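Local coordinates for terminal uridylyltransferase 1 (Trypanosoma brucei, PDB 5HZD), which adds uridines from UTP to the 3' ends of guide RNAs, ribosomal RNAs and some mRNAs during mitochondrial RNA editing, at residues T386-E389 with E390-A394; M378-P381 with E382-N385; E152-R156 with V157-F161; E275-P278 with E279-I283; E28-A31 with D32-P35. All coordinates share one frame; numbering follows the deposited sequence.

Contact 1. Residues T386-E389 with E390-A394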
loop_
_atom_site.group_PDB
_atom_site.type_symbol
_atom_site.label_atom_id
_atom_site.label_comp_id
_atom_site.label_asym_id
_atom_site.label_seq_id
_atom_site.Cartn_x
_atom_site.Cartn_y
_atom_site.Cartn_z
ATOM N N THR A 386 -27.740 15.655 -9.137
ATOM C CA THR A 386 -28.319 14.503 -9.820
ATOM C C THR A 386 -27.243 13.485 -10.151
ATOM O O THR A 386 -27.421 12.289 -9.926
ATOM C CB THR A 386 -29.007 14.914 -11.124
ATOM O OG1 THR A 386 -30.011 15.892 -10.840
ATOM C CG2 THR A 386 -29.651 13.696 -11.794
ATOM N N GLU A 387 -26.123 13.957 -10.685
ATOM C CA GLU A 387 -25.029 13.066 -11.044
ATOM C C GLU A 387 -24.471 12.365 -9.823
ATOM O O GLU A 387 -24.069 11.194 -9.890
ATOM C CB GLU A 387 -23.903 13.849 -11.720
ATOM C CG GLU A 387 -24.259 14.313 -13.123
ATOM C CD GLU A 387 -23.229 15.270 -13.702
ATOM O OE1 GLU A 387 -22.688 16.114 -12.947
ATOM O OE2 GLU A 387 -22.963 15.174 -14.919
ATOM N N ARG A 388 -24.391 13.114 -8.722
ATOM C CA ARG A 388 -23.862 12.570 -7.491
ATOM C C ARG A 388 -24.770 11.457 -6.997
ATOM O O ARG A 388 -24.274 10.408 -6.548
ATOM C CB ARG A 388 -23.769 13.648 -6.422
ATOM C CG ARG A 388 -22.928 13.193 -5.273
ATOM C CD ARG A 388 -22.196 14.393 -4.653
ATOM N NE ARG A 388 -22.928 15.015 -3.557
ATOM C CZ ARG A 388 -23.578 16.169 -3.642
ATOM N NH1 ARG A 388 -23.603 16.840 -4.788
ATOM N NH2 ARG A 388 -24.207 16.650 -2.576
ATOM N N GLU A 389 -26.079 11.681 -7.067
ATOM C CA GLU A 389 -27.049 10.663 -6.668
ATOM C C GLU A 389 -26.880 9.403 -7.504
ATOM O O GLU A 389 -27.020 8.290 -6.993
ATOM C CB GLU A 389 -28.482 11.181 -6.777
ATOM C CG GLU A 389 -28.847 12.141 -5.653
ATOM C CD GLU A 389 -28.566 11.555 -4.265
ATOM O OE1 GLU A 389 -28.811 10.342 -4.058
ATOM O OE2 GLU A 389 -28.090 12.308 -3.385
ATOM N N GLU A 390 -26.585 9.585 -8.792
ATOM C CA GLU A 390 -26.395 8.461 -9.699
ATOM C C GLU A 390 -25.138 7.699 -9.324
ATOM O O GLU A 390 -25.125 6.473 -9.388
ATOM C CB GLU A 390 -26.347 8.932 -11.154
ATOM C CG GLU A 390 -27.722 9.265 -11.710
ATOM C CD GLU A 390 -27.677 9.861 -13.110
ATOM O OE1 GLU A 390 -28.644 10.561 -13.498
ATOM O OE2 GLU A 390 -26.677 9.623 -13.824
ATOM N N LEU A 391 -24.093 8.396 -8.885
ATOM C CA LEU A 391 -22.908 7.685 -8.396
ATOM C C LEU A 391 -23.197 6.879 -7.141
ATOM O O LEU A 391 -22.655 5.788 -6.984
ATOM C CB LEU A 391 -21.724 8.619 -8.116
ATOM C CG LEU A 391 -21.077 9.305 -9.304
ATOM C CD1 LEU A 391 -19.979 10.227 -8.793
ATOM C CD2 LEU A 391 -20.518 8.263 -10.262
ATOM N N TYR A 392 -23.998 7.432 -6.218
ATOM C CA TYR A 392 -24.336 6.678 -5.003
ATOM C C TYR A 392 -25.076 5.404 -5.352
ATOM O O TYR A 392 -24.763 4.334 -4.838
ATOM C CB TYR A 392 -25.222 7.506 -4.062
ATOM C CG TYR A 392 -24.571 8.717 -3.453
ATOM C CD1 TYR A 392 -23.202 8.918 -3.523
ATOM C CD2 TYR A 392 -25.348 9.652 -2.793
ATOM C CE1 TYR A 392 -22.610 10.038 -2.936
ATOM C CE2 TYR A 392 -24.782 10.759 -2.223
ATOM C CZ TYR A 392 -23.417 10.944 -2.291
ATOM O OH TYR A 392 -22.841 12.043 -1.714
ATOM N N LYS A 393 -26.044 5.513 -6.251
ATOM C CA LYS A 393 -26.806 4.366 -6.702
ATOM C C LYS A 393 -25.881 3.299 -7.318
ATOM O O LYS A 393 -26.020 2.102 -7.038
ATOM C CB LYS A 393 -27.874 4.812 -7.702
ATOM C CG LYS A 393 -28.591 3.654 -8.339
ATOM C CD LYS A 393 -29.762 4.084 -9.209
ATOM C CE LYS A 393 -30.330 2.878 -9.944
ATOM N NZ LYS A 393 -31.697 3.175 -10.445
ATOM N N ALA A 394 -24.953 3.734 -8.167
ATOM C CA ALA A 394 -24.037 2.826 -8.845
ATOM C C ALA A 394 -23.104 2.163 -7.848
ATOM O O ALA A 394 -22.877 0.958 -7.911
ATOM C CB ALA A 394 -23.196 3.583 -9.893
#

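Contact 2. Residues M378-P381 with E382-N385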
loop_
_atom_site.group_PDB
_atom_site.type_symbol
_atom_site.label_atom_id
_atom_site.label_comp_id
_atom_site.label_asym_id
_atom_site.label_seq_id
_atom_site.Cartn_x
_atom_site.Cartn_y
_atom_site.Cartn_z
ATOM N N MET A 378 -11.204 12.139 -5.218
ATOM C CA MET A 378 -12.109 10.998 -5.115
ATOM C C MET A 378 -13.432 11.196 -5.850
ATOM O O MET A 378 -13.987 10.227 -6.403
ATOM C CB MET A 378 -12.342 10.679 -3.626
ATOM C CG MET A 378 -12.923 9.299 -3.348
ATOM S SD MET A 378 -11.934 7.937 -3.980
ATOM C CE MET A 378 -10.374 8.172 -3.151
ATOM N N ILE A 379 -13.943 12.434 -5.852
ATOM C CA ILE A 379 -15.170 12.741 -6.571
ATOM C C ILE A 379 -14.975 14.070 -7.299
ATOM O O ILE A 379 -14.304 14.982 -6.799
ATOM C CB ILE A 379 -16.386 12.774 -5.625
ATOM C CG1 ILE A 379 -17.682 12.927 -6.421
ATOM C CG2 ILE A 379 -16.245 13.887 -4.604
ATOM C CD1 ILE A 379 -18.950 12.585 -5.590
ATOM N N ASP A 380 -15.522 14.151 -8.513
ATOM C CA ASP A 380 -15.416 15.364 -9.321
ATOM C C ASP A 380 -16.145 16.493 -8.589
ATOM O O ASP A 380 -17.343 16.415 -8.352
ATOM C CB ASP A 380 -16.094 15.074 -10.661
ATOM C CG ASP A 380 -16.028 16.233 -11.642
ATOM O OD1 ASP A 380 -15.540 17.325 -11.289
ATOM O OD2 ASP A 380 -16.502 16.029 -12.785
ATOM N N PRO A 381 -15.413 17.554 -8.229
ATOM C CA PRO A 381 -15.951 18.683 -7.464
ATOM C C PRO A 381 -17.004 19.468 -8.234
ATOM O O PRO A 381 -17.711 20.280 -7.639
ATOM C CB PRO A 381 -14.720 19.565 -7.250
ATOM C CG PRO A 381 -13.823 19.227 -8.380
ATOM C CD PRO A 381 -13.990 17.744 -8.542
ATOM N N GLU A 382 -17.123 19.224 -9.533
ATOM C CA GLU A 382 -18.087 19.968 -10.338
ATOM C C GLU A 382 -19.372 19.215 -10.671
ATOM O O GLU A 382 -20.236 19.760 -11.336
ATOM C CB GLU A 382 -17.439 20.458 -11.636
ATOM C CG GLU A 382 -16.362 21.511 -11.454
ATOM C CD GLU A 382 -15.541 21.714 -12.716
ATOM O OE1 GLU A 382 -15.758 20.964 -13.695
ATOM O OE2 GLU A 382 -14.679 22.620 -12.731
ATOM N N ILE A 383 -19.528 17.971 -10.236
ATOM C CA ILE A 383 -20.752 17.291 -10.643
ATOM C C ILE A 383 -21.990 17.828 -9.938
ATOM O O ILE A 383 -21.907 18.516 -8.915
ATOM C CB ILE A 383 -20.689 15.754 -10.552
ATOM C CG1 ILE A 383 -20.527 15.288 -9.104
ATOM C CG2 ILE A 383 -19.624 15.207 -11.503
ATOM C CD1 ILE A 383 -20.617 13.762 -8.961
ATOM N N THR A 384 -23.139 17.508 -10.511
ATOM C CA THR A 384 -24.417 18.054 -10.053
ATOM C C THR A 384 -24.995 17.165 -8.966
ATOM O O THR A 384 -24.509 16.043 -8.742
ATOM C CB THR A 384 -25.438 18.137 -11.196
ATOM O OG1 THR A 384 -25.719 16.821 -11.701
ATOM C CG2 THR A 384 -24.910 19.010 -12.327
ATOM N N ASN A 385 -26.036 17.647 -8.295
ATOM C CA ASN A 385 -26.662 16.809 -7.281
ATOM C C ASN A 385 -27.197 15.535 -7.930
ATOM O O ASN A 385 -27.086 14.463 -7.364
ATOM C CB ASN A 385 -27.745 17.564 -6.495
ATOM C CG ASN A 385 -27.172 18.723 -5.670
ATOM O OD1 ASN A 385 -26.015 18.685 -5.262
ATOM N ND2 ASN A 385 -27.989 19.749 -5.416
#

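Contact 3. Residues E152-R156 with V157-F161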
loop_
_atom_site.group_PDB
_atom_site.type_symbol
_atom_site.label_atom_id
_atom_site.label_comp_id
_atom_site.label_asym_id
_atom_site.label_seq_id
_atom_site.Cartn_x
_atom_site.Cartn_y
_atom_site.Cartn_z
ATOM N N GLU A 152 22.144 4.597 8.978
ATOM C CA GLU A 152 23.161 5.455 9.586
ATOM C C GLU A 152 23.086 6.877 9.050
ATOM O O GLU A 152 23.230 7.834 9.800
ATOM C CB GLU A 152 24.556 4.882 9.334
ATOM C CG GLU A 152 25.681 5.756 9.834
ATOM C CD GLU A 152 25.781 5.790 11.352
ATOM O OE1 GLU A 152 25.031 5.048 12.037
ATOM O OE2 GLU A 152 26.609 6.583 11.867
ATOM N N LEU A 153 22.848 7.022 7.756
ATOM C CA LEU A 153 22.682 8.371 7.199
ATOM C C LEU A 153 21.484 9.095 7.812
ATOM O O LEU A 153 21.552 10.309 8.124
ATOM C CB LEU A 153 22.543 8.333 5.665
ATOM C CG LEU A 153 23.790 7.905 4.892
ATOM C CD1 LEU A 153 23.504 7.821 3.387
ATOM C CD2 LEU A 153 24.973 8.852 5.176
ATOM N N LEU A 154 20.379 8.377 7.995
ATOM C CA LEU A 154 19.210 8.971 8.627
ATOM C C LEU A 154 19.480 9.377 10.086
ATOM O O LEU A 154 19.108 10.462 10.499
ATOM C CB LEU A 154 18.023 8.021 8.528
ATOM C CG LEU A 154 17.492 7.821 7.116
ATOM C CD1 LEU A 154 16.604 6.586 7.102
ATOM C CD2 LEU A 154 16.716 9.079 6.620
ATOM N N ARG A 155 20.177 8.534 10.838
ATOM C CA ARG A 155 20.554 8.848 12.217
ATOM C C ARG A 155 21.365 10.152 12.226
ATOM O O ARG A 155 21.169 11.006 13.091
ATOM C CB ARG A 155 21.390 7.697 12.803
ATOM C CG ARG A 155 21.755 7.827 14.269
ATOM C CD ARG A 155 22.779 6.753 14.670
ATOM N NE ARG A 155 23.974 7.342 15.285
ATOM C CZ ARG A 155 25.013 7.830 14.607
ATOM N NH1 ARG A 155 25.016 7.810 13.284
ATOM N NH2 ARG A 155 26.053 8.341 15.253
ATOM N N ARG A 156 22.244 10.322 11.247
ATOM C CA ARG A 156 23.179 11.458 11.266
ATOM C C ARG A 156 22.498 12.769 10.844
ATOM O O ARG A 156 23.027 13.861 11.072
ATOM C CB ARG A 156 24.383 11.193 10.346
ATOM C CG ARG A 156 25.354 10.092 10.791
ATOM C CD ARG A 156 26.580 10.055 9.828
ATOM N NE ARG A 156 26.774 8.763 9.149
ATOM C CZ ARG A 156 27.369 8.592 7.960
ATOM N NH1 ARG A 156 27.497 7.364 7.436
ATOM N NH2 ARG A 156 27.835 9.638 7.279
ATOM N N VAL A 157 21.338 12.680 10.209
ATOM C CA VAL A 157 20.603 13.903 9.809
ATOM C C VAL A 157 19.500 14.206 10.829
ATOM O O VAL A 157 18.737 15.162 10.665
ATOM C CB VAL A 157 20.082 13.784 8.335
ATOM C CG1 VAL A 157 18.813 12.985 8.237
ATOM C CG2 VAL A 157 19.896 15.135 7.688
ATOM N N GLY A 158 19.432 13.406 11.892
ATOM C CA GLY A 158 18.561 13.681 13.023
ATOM C C GLY A 158 17.466 12.685 13.370
ATOM O O GLY A 158 16.689 12.912 14.299
ATOM N N PHE A 159 17.380 11.573 12.646
ATOM C CA PHE A 159 16.391 10.557 13.018
ATOM C C PHE A 159 16.859 9.812 14.259
ATOM O O PHE A 159 18.026 9.439 14.352
ATOM C CB PHE A 159 16.120 9.588 11.863
ATOM C CG PHE A 159 15.292 10.200 10.753
ATOM C CD1 PHE A 159 15.873 11.061 9.827
ATOM C CD2 PHE A 159 13.922 9.942 10.659
ATOM C CE1 PHE A 159 15.109 11.631 8.810
ATOM C CE2 PHE A 159 13.150 10.523 9.656
ATOM C CZ PHE A 159 13.743 11.377 8.727
ATOM N N SER A 160 15.954 9.617 15.217
ATOM C CA SER A 160 16.261 8.876 16.437
ATOM C C SER A 160 16.107 7.354 16.325
ATOM O O SER A 160 15.245 6.864 15.593
ATOM C CB SER A 160 15.344 9.376 17.547
ATOM O OG SER A 160 15.548 8.604 18.700
ATOM N N PHE A 161 16.881 6.591 17.093
ATOM C CA PHE A 161 16.669 5.151 17.151
ATOM C C PHE A 161 15.266 4.779 17.654
ATOM O O PHE A 161 14.780 3.690 17.381
ATOM C CB PHE A 161 17.740 4.466 18.023
ATOM C CG PHE A 161 17.486 4.591 19.498
ATOM C CD1 PHE A 161 17.660 5.804 20.140
ATOM C CD2 PHE A 161 17.049 3.508 20.233
ATOM C CE1 PHE A 161 17.418 5.934 21.492
ATOM C CE2 PHE A 161 16.808 3.629 21.585
ATOM C CZ PHE A 161 16.990 4.846 22.216
#

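Contact 4. Residues E275-P278 with E279-I283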
loop_
_atom_site.group_PDB
_atom_site.type_symbol
_atom_site.label_atom_id
_atom_site.label_comp_id
_atom_site.label_asym_id
_atom_site.label_seq_id
_atom_site.Cartn_x
_atom_site.Cartn_y
_atom_site.Cartn_z
ATOM N N GLU A 275 10.490 18.527 17.454
ATOM C CA GLU A 275 9.200 18.034 16.959
ATOM C C GLU A 275 8.755 18.689 15.650
ATOM O O GLU A 275 8.192 18.023 14.775
ATOM C CB GLU A 275 8.100 18.209 18.013
ATOM C CG GLU A 275 8.259 17.327 19.240
ATOM C CD GLU A 275 6.946 17.105 19.974
ATOM O OE1 GLU A 275 5.923 17.713 19.580
ATOM O OE2 GLU A 275 6.936 16.318 20.945
ATOM N N CYS A 276 9.006 19.989 15.526
ATOM C CA CYS A 276 8.639 20.738 14.331
ATOM C C CYS A 276 9.720 20.598 13.254
ATOM O O CYS A 276 10.717 21.326 13.263
ATOM C CB CYS A 276 8.452 22.206 14.694
ATOM S SG CYS A 276 7.756 23.192 13.380
ATOM N N ARG A 277 9.502 19.678 12.319
ATOM C CA ARG A 277 10.572 19.231 11.425
ATOM C C ARG A 277 10.060 19.051 10.002
ATOM O O ARG A 277 8.835 19.065 9.761
ATOM C CB ARG A 277 11.109 17.894 11.966
ATOM C CG ARG A 277 11.881 18.024 13.295
ATOM C CD ARG A 277 12.343 16.668 13.821
ATOM N NE ARG A 277 13.535 16.833 14.650
ATOM C CZ ARG A 277 14.318 15.824 15.026
ATOM N NH1 ARG A 277 13.994 14.580 14.672
ATOM N NH2 ARG A 277 15.404 16.057 15.761
ATOM N N PRO A 278 10.983 18.865 9.046
ATOM C CA PRO A 278 10.597 18.526 7.672
ATOM C C PRO A 278 9.682 17.283 7.564
ATOM O O PRO A 278 9.715 16.391 8.438
ATOM C CB PRO A 278 11.942 18.236 7.000
ATOM C CG PRO A 278 12.906 19.146 7.747
ATOM C CD PRO A 278 12.445 19.088 9.177
ATOM N N GLU A 279 8.882 17.243 6.503
ATOM C CA GLU A 279 7.867 16.187 6.274
ATOM C C GLU A 279 8.337 14.749 6.528
ATOM O O GLU A 279 7.612 13.935 7.127
ATOM C CB GLU A 279 7.280 16.330 4.859
ATOM C CG GLU A 279 6.346 17.550 4.658
ATOM C CD GLU A 279 7.062 18.870 4.360
ATOM O OE1 GLU A 279 8.324 18.945 4.355
ATOM O OE2 GLU A 279 6.371 19.884 4.125
ATOM N N LEU A 280 9.550 14.419 6.084
ATOM C CA LEU A 280 10.032 13.045 6.164
ATOM C C LEU A 280 10.084 12.548 7.614
ATOM O O LEU A 280 9.915 11.344 7.888
ATOM C CB LEU A 280 11.411 12.951 5.496
ATOM C CG LEU A 280 11.984 11.545 5.398
ATOM C CD1 LEU A 280 11.157 10.674 4.442
ATOM C CD2 LEU A 280 13.450 11.542 4.982
ATOM N N TYR A 281 10.281 13.467 8.549
ATOM C CA TYR A 281 10.378 13.086 9.967
ATOM C C TYR A 281 9.021 12.774 10.570
ATOM O O TYR A 281 8.929 12.184 11.647
ATOM C CB TYR A 281 11.007 14.223 10.794
ATOM C CG TYR A 281 12.442 14.504 10.494
ATOM C CD1 TYR A 281 13.462 13.913 11.247
ATOM C CD2 TYR A 281 12.805 15.357 9.461
ATOM C CE1 TYR A 281 14.793 14.189 10.975
ATOM C CE2 TYR A 281 14.148 15.620 9.175
ATOM C CZ TYR A 281 15.129 15.036 9.926
ATOM O OH TYR A 281 16.439 15.350 9.611
ATOM N N ASN A 282 7.957 13.168 9.892
ATOM C CA ASN A 282 6.636 13.190 10.484
ATOM C C ASN A 282 5.704 12.114 9.943
ATOM O O ASN A 282 4.551 12.022 10.365
ATOM C CB ASN A 282 5.997 14.552 10.217
ATOM C CG ASN A 282 6.810 15.692 10.784
ATOM O OD1 ASN A 282 7.500 15.534 11.791
ATOM N ND2 ASN A 282 6.724 16.861 10.150
ATOM N N ILE A 283 6.184 11.315 9.000
ATOM C CA ILE A 283 5.349 10.331 8.360
ATOM C C ILE A 283 5.849 8.905 8.583
ATOM O O ILE A 283 7.053 8.652 8.609
ATOM C CB ILE A 283 5.225 10.620 6.848
ATOM C CG1 ILE A 283 6.563 10.523 6.153
ATOM C CG2 ILE A 283 4.569 11.983 6.597
ATOM C CD1 ILE A 283 6.401 10.546 4.643
HETATM O O HOH W 1 8.814 15.250 13.999
HETATM O O HOH W 2 6.442 19.151 12.140
#

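Contact 5. Residues E28-A31 with D32-P35. With ZN (zinc ion), chain B.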
loop_
_atom_site.group_PDB
_atom_site.type_symbol
_atom_site.label_atom_id
_atom_site.label_comp_id
_atom_site.label_asym_id
_atom_site.label_seq_id
_atom_site.Cartn_x
_atom_site.Cartn_y
_atom_site.Cartn_z
ATOM N N GLU A 28 -19.120 -31.041 9.126
ATOM C CA GLU A 28 -19.455 -32.058 10.125
ATOM C C GLU A 28 -18.460 -32.172 11.298
ATOM O O GLU A 28 -18.856 -32.408 12.442
ATOM C CB GLU A 28 -19.675 -33.415 9.443
ATOM C CG GLU A 28 -20.817 -33.374 8.409
ATOM C CD GLU A 28 -20.948 -34.665 7.603
ATOM O OE1 GLU A 28 -21.993 -34.846 6.939
ATOM O OE2 GLU A 28 -20.006 -35.493 7.623
ATOM N N HIS A 29 -17.175 -32.010 11.025
ATOM C CA HIS A 29 -16.167 -32.178 12.065
ATOM C C HIS A 29 -15.576 -30.867 12.569
ATOM O O HIS A 29 -14.979 -30.819 13.653
ATOM C CB HIS A 29 -15.051 -33.121 11.592
ATOM C CG HIS A 29 -15.461 -34.560 11.545
ATOM N ND1 HIS A 29 -16.348 -35.051 10.611
ATOM C CD2 HIS A 29 -15.113 -35.612 12.322
ATOM C CE1 HIS A 29 -16.532 -36.344 10.817
ATOM N NE2 HIS A 29 -15.791 -36.710 11.847
ATOM N N HIS A 30 -15.734 -29.797 11.800
ATOM C CA HIS A 30 -15.081 -28.545 12.166
ATOM C C HIS A 30 -16.016 -27.370 12.213
ATOM O O HIS A 30 -15.600 -26.232 11.983
ATOM C CB HIS A 30 -13.913 -28.246 11.237
ATOM C CG HIS A 30 -12.841 -29.274 11.329
ATOM N ND1 HIS A 30 -12.225 -29.577 12.525
ATOM C CD2 HIS A 30 -12.328 -30.124 10.409
ATOM C CE1 HIS A 30 -11.350 -30.545 12.333
ATOM N NE2 HIS A 30 -11.406 -30.906 11.065
ATOM N N ALA A 31 -17.270 -27.634 12.560
ATOM C CA ALA A 31 -18.223 -26.527 12.608
ATOM C C ALA A 31 -17.786 -25.470 13.623
ATOM O O ALA A 31 -18.080 -24.295 13.440
ATOM C CB ALA A 31 -19.622 -27.012 12.891
ATOM N N ASP A 32 -17.039 -25.867 14.653
ATOM C CA ASP A 32 -16.477 -24.876 15.593
ATOM C C ASP A 32 -15.565 -23.841 14.934
ATOM O O ASP A 32 -15.380 -22.730 15.447
ATOM C CB ASP A 32 -15.716 -25.563 16.738
ATOM C CG ASP A 32 -14.459 -26.269 16.262
ATOM O OD1 ASP A 32 -14.591 -27.269 15.512
ATOM O OD2 ASP A 32 -13.345 -25.830 16.634
ATOM N N LEU A 33 -14.987 -24.192 13.788
ATOM C CA LEU A 33 -14.062 -23.304 13.114
ATOM C C LEU A 33 -14.782 -22.390 12.128
ATOM O O LEU A 33 -14.250 -21.362 11.720
ATOM C CB LEU A 33 -12.990 -24.126 12.392
ATOM C CG LEU A 33 -12.106 -24.913 13.360
ATOM C CD1 LEU A 33 -11.055 -25.667 12.582
ATOM C CD2 LEU A 33 -11.449 -23.938 14.346
ATOM N N LEU A 34 -15.994 -22.780 11.750
ATOM C CA LEU A 34 -16.761 -22.005 10.795
ATOM C C LEU A 34 -18.210 -21.958 11.270
ATOM O O LEU A 34 -19.122 -22.407 10.567
ATOM C CB LEU A 34 -16.639 -22.635 9.390
ATOM C CG LEU A 34 -16.753 -24.158 9.315
ATOM C CD1 LEU A 34 -17.727 -24.602 8.192
ATOM C CD2 LEU A 34 -15.386 -24.801 9.098
ATOM N N PRO A 35 -18.433 -21.392 12.475
ATOM C CA PRO A 35 -19.719 -21.545 13.163
ATOM C C PRO A 35 -20.920 -20.890 12.486
ATOM O O PRO A 35 -22.050 -21.293 12.768
ATOM C CB PRO A 35 -19.464 -20.881 14.515
ATOM C CG PRO A 35 -18.414 -19.858 14.224
ATOM C CD PRO A 35 -17.514 -20.509 13.211
HETATM ZN ZN ZN B . -10.499 -32.250 9.509
HETATM O O HOH W 3 -16.559 -29.049 16.089
HETATM O O HOH W 4 -12.150 -28.465 14.926
#

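Contact 1. Residues T386-E389 with E390-A394
In the opening turns of helix 385-409, Arg388 and Tyr392, one turn apart, lie side by side and point the same way. With CG of Arg388 set anti to its own backbone nitrogen (chi1 -166°), the aliphatic part of the chain runs beside the phenol ring, CG of Arg388 coming 3.8 Å from CZ of Tyr392. The guanidinium stands almost perpendicular to the ring, and the phenol oxygen sits at its edge, near its plane, with Arg388 NE and Tyr392 OH 3.5 Å apart. The stronger hold on the guanidinium comes from Asn385, whose OD1 accepts from NH1. Glu389 flanks the same ring with a chain bent at chi2 (-53°), which curls the carboxylate back to bring OE2 of Glu389 to 3.8 Å from CE2 of Tyr392, its plane nearly at right angles to the ring. Regular alpha-helical bonds run beneath these side chains, among them Tyr392 N to Arg388 O at 3.0 Å. A capping box fixes this start: OG1 of Thr384, the N-cap residue, caps the backbone N of Glu387, and OE1 of Glu387 accepts in return from Thr384 N. The negative charge of Glu387, in the first turn, probably also interacts favourably with the helix dipole. On another side of the helix, CG2 of Thr386 approaches OE1 of Glu390 at 3.7 Å in a loose, exposed contact. Leu391 packs on Phe70 of helix 59-76 and on Pro308, while Tyr392 touches Lys67 and Lys393 touches Thr63.

Contact 2. Residues M378-P381 with E382-N385
Ile383 overlaps Ile379 through the ends of the two side chains, which meet at about a right angle with CD1 of Ile379 3.9 Å from CD1 of Ile383. The second branch of Ile383 serves a different neighbour: CG2 rests against the side chain of Asp380, 3.6 Å from its CB and 3.5 Å from its OD2. A chi1 of 65° places CG1 of Ile383 between its backbone nitrogen and carbonyl carbon and sends CG2 to the Asp380 side. Backbone and carboxylate together fix the bend from Asp380 to Ile383, a type I turn with Pro381 at its second position. Ile383 N donates to Asp380 O over 3.3 Å, an almost straight bond (177°) that nevertheless arrives from above the carbonyl plane. Within it lies an Asx turn, in which Glu382 N donates to OD1 of Asp380 at 3.0 Å, again from above the plane of the acceptor group. The carboxylates of Asp380 and Glu382 are 4.4 Å apart from OD1 to OE1, so they probably repel each other mildly on this exposed side. The turn leads into helix 385-409, where both isoleucines pack on Arg388 and Leu391; Ile379 also touches Phe70 of helix 59-76, and Met378 reaches helix 310-324.

Contact 3. Residues E152-R156 with V157-F161
Leu154 and the ring of Phe159 make the apolar contact, crossing obliquely with CD2 of the leucine 3.7 Å from CE1 of the phenylalanine. The carbonyl of Leu154 is drawn into the same meeting, for its O lies in the ring plane at the edge, 3.4 Å from CD1 of Phe159. That oxygen is also gripped by two backbone donors from opposite faces of its plane: Phe159 N at 3.0 Å and Val157 N at 3.2 Å. Together with the bond from Gly158 N to Arg155 O, also 3.2 Å, the link from Phe159 back to Leu154 defines a Schellman motif, which ends helix 143-156. Gly158 supplies its positive phi (119°), and the Leu154-Phe159 pair is the hydrophobic interaction that commonly accompanies this motif. A C-H...O contact from CA of Arg155 to O of Phe159, 3.4 Å long, adds to the wrap. On the exposed side Glu152 bridges to Arg156, NE of Arg156 bonding weakly to OE2 of Glu152 at 3.5 Å; a second bridge to Arg155 is doubtful in detail, since NH1 of Arg155 is modelled too close to the carboxylate. Farther out, Tyr281 stacks on the Phe159 ring and His177 meets it edge-to-face. Leu153 and Leu154 pack on helix 80-100, and Leu164 in an outer strand of the palm sheet touches both Leu154 and Phe159.

Contact 4. Residues E275-P278 with E279-I283
Asn282 folds its amide back over the backbone of Arg277 and Glu275, and both ends of that amide are used. ND2 of Asn282 donates to O of Arg277 at 3.1 Å, reaching it from above the carbonyl plane with a moderately bent angle of 138°. A water accepts from Arg277 N at 3.1 Å and, weakly, from the same ND2. A second water donates to OD1 of Asn282 (2.6 Å) and to O of Glu275 (2.9 Å), joining the two across the turn. The main chain closes with Tyr281 N donating to O of Pro278 at 3.0 Å, followed by Asn282 N to Glu279 O at 2.9 Å. Beside these bonds Pro278 and Arg277 meet the Tyr281 ring from the same side, CD of Pro278 3.8 Å from its CD2 and NH1 of Arg277 3.5 Å from its CD1. The polar ends are satisfied by other segments, Arg277 by the carbonyls of His273 and Gly158, Tyr281 OH by the carbonyl of Val157. The carboxylate of Glu279 is held by Arg88, Gln92 and Thr247. This tight turn brings the chain from the four-stranded sheet into strand 285-288 of the nucleotidyltransferase palm, whose Asp286 is by similarity important for catalysis.

Contact 5. Residues E28-A31 with D32-P35
His30, the last zinc ligand of the atypical C2H2 finger, is joined to the residues after it by a close turn on one side and by water on the other. The close part centres on its carbonyl oxygen. Leu33 N donates to O of His30 at 2.8 Å from above the carbonyl plane, CD2 of Leu34 presses on the same oxygen at 3.2 Å, and a weak bond from Leu34 N adds a third approach. Leu34 N also bonds to O of Ala31 at 3.1 Å, so the chain stays coiled past the end of helix 19-30. The chi1 of Leu34, 43°, puts CG between its backbone nitrogen and carbonyl carbon and turns CD2 back over the histidine carbonyl. Leu33 was modelled in two conformers, so its looser approach to the imidazole is less certain. Thr482 of helix 481-497 touches His30, Leu33 and Leu34, and Leu485 also packs on Leu34, tying the finger to that helix. The solvent side belongs to Asp32, whose OD1 takes hydrogen bonds from two waters, one of which also donates weakly to O of His29. With Cys8, Cys11 and His25 completing the site, NE2 of His30 binds the zinc ion at 2.2 Å. Its ND1 donates to the other water (2.6 Å), which lies in the ring plane and donates a hydrogen bond to OD1 of Asp32 at 2.8 Å.

From the N terminus the chain meets contact 5 first, where the zinc-finger helix ends and a short turn leads to helix 37-47. Contact 3 then closes the end of helix 143-156 before palm strand 164-167, and contact 4 turns the chain into strand 285-288. Contact 2 bends the loop ahead of helix 385-409, whose start is contact 1. All five are local and follow in series, so none nests in or crosses another. Contacts 3 and 4 touch, tying a helix end to a distant loop within the palm; contacts 1 and 2 share an apolar patch through Leu391 and Ile383. Contact 5 stands apart, its nearest atoms about 30 Å from contact 1.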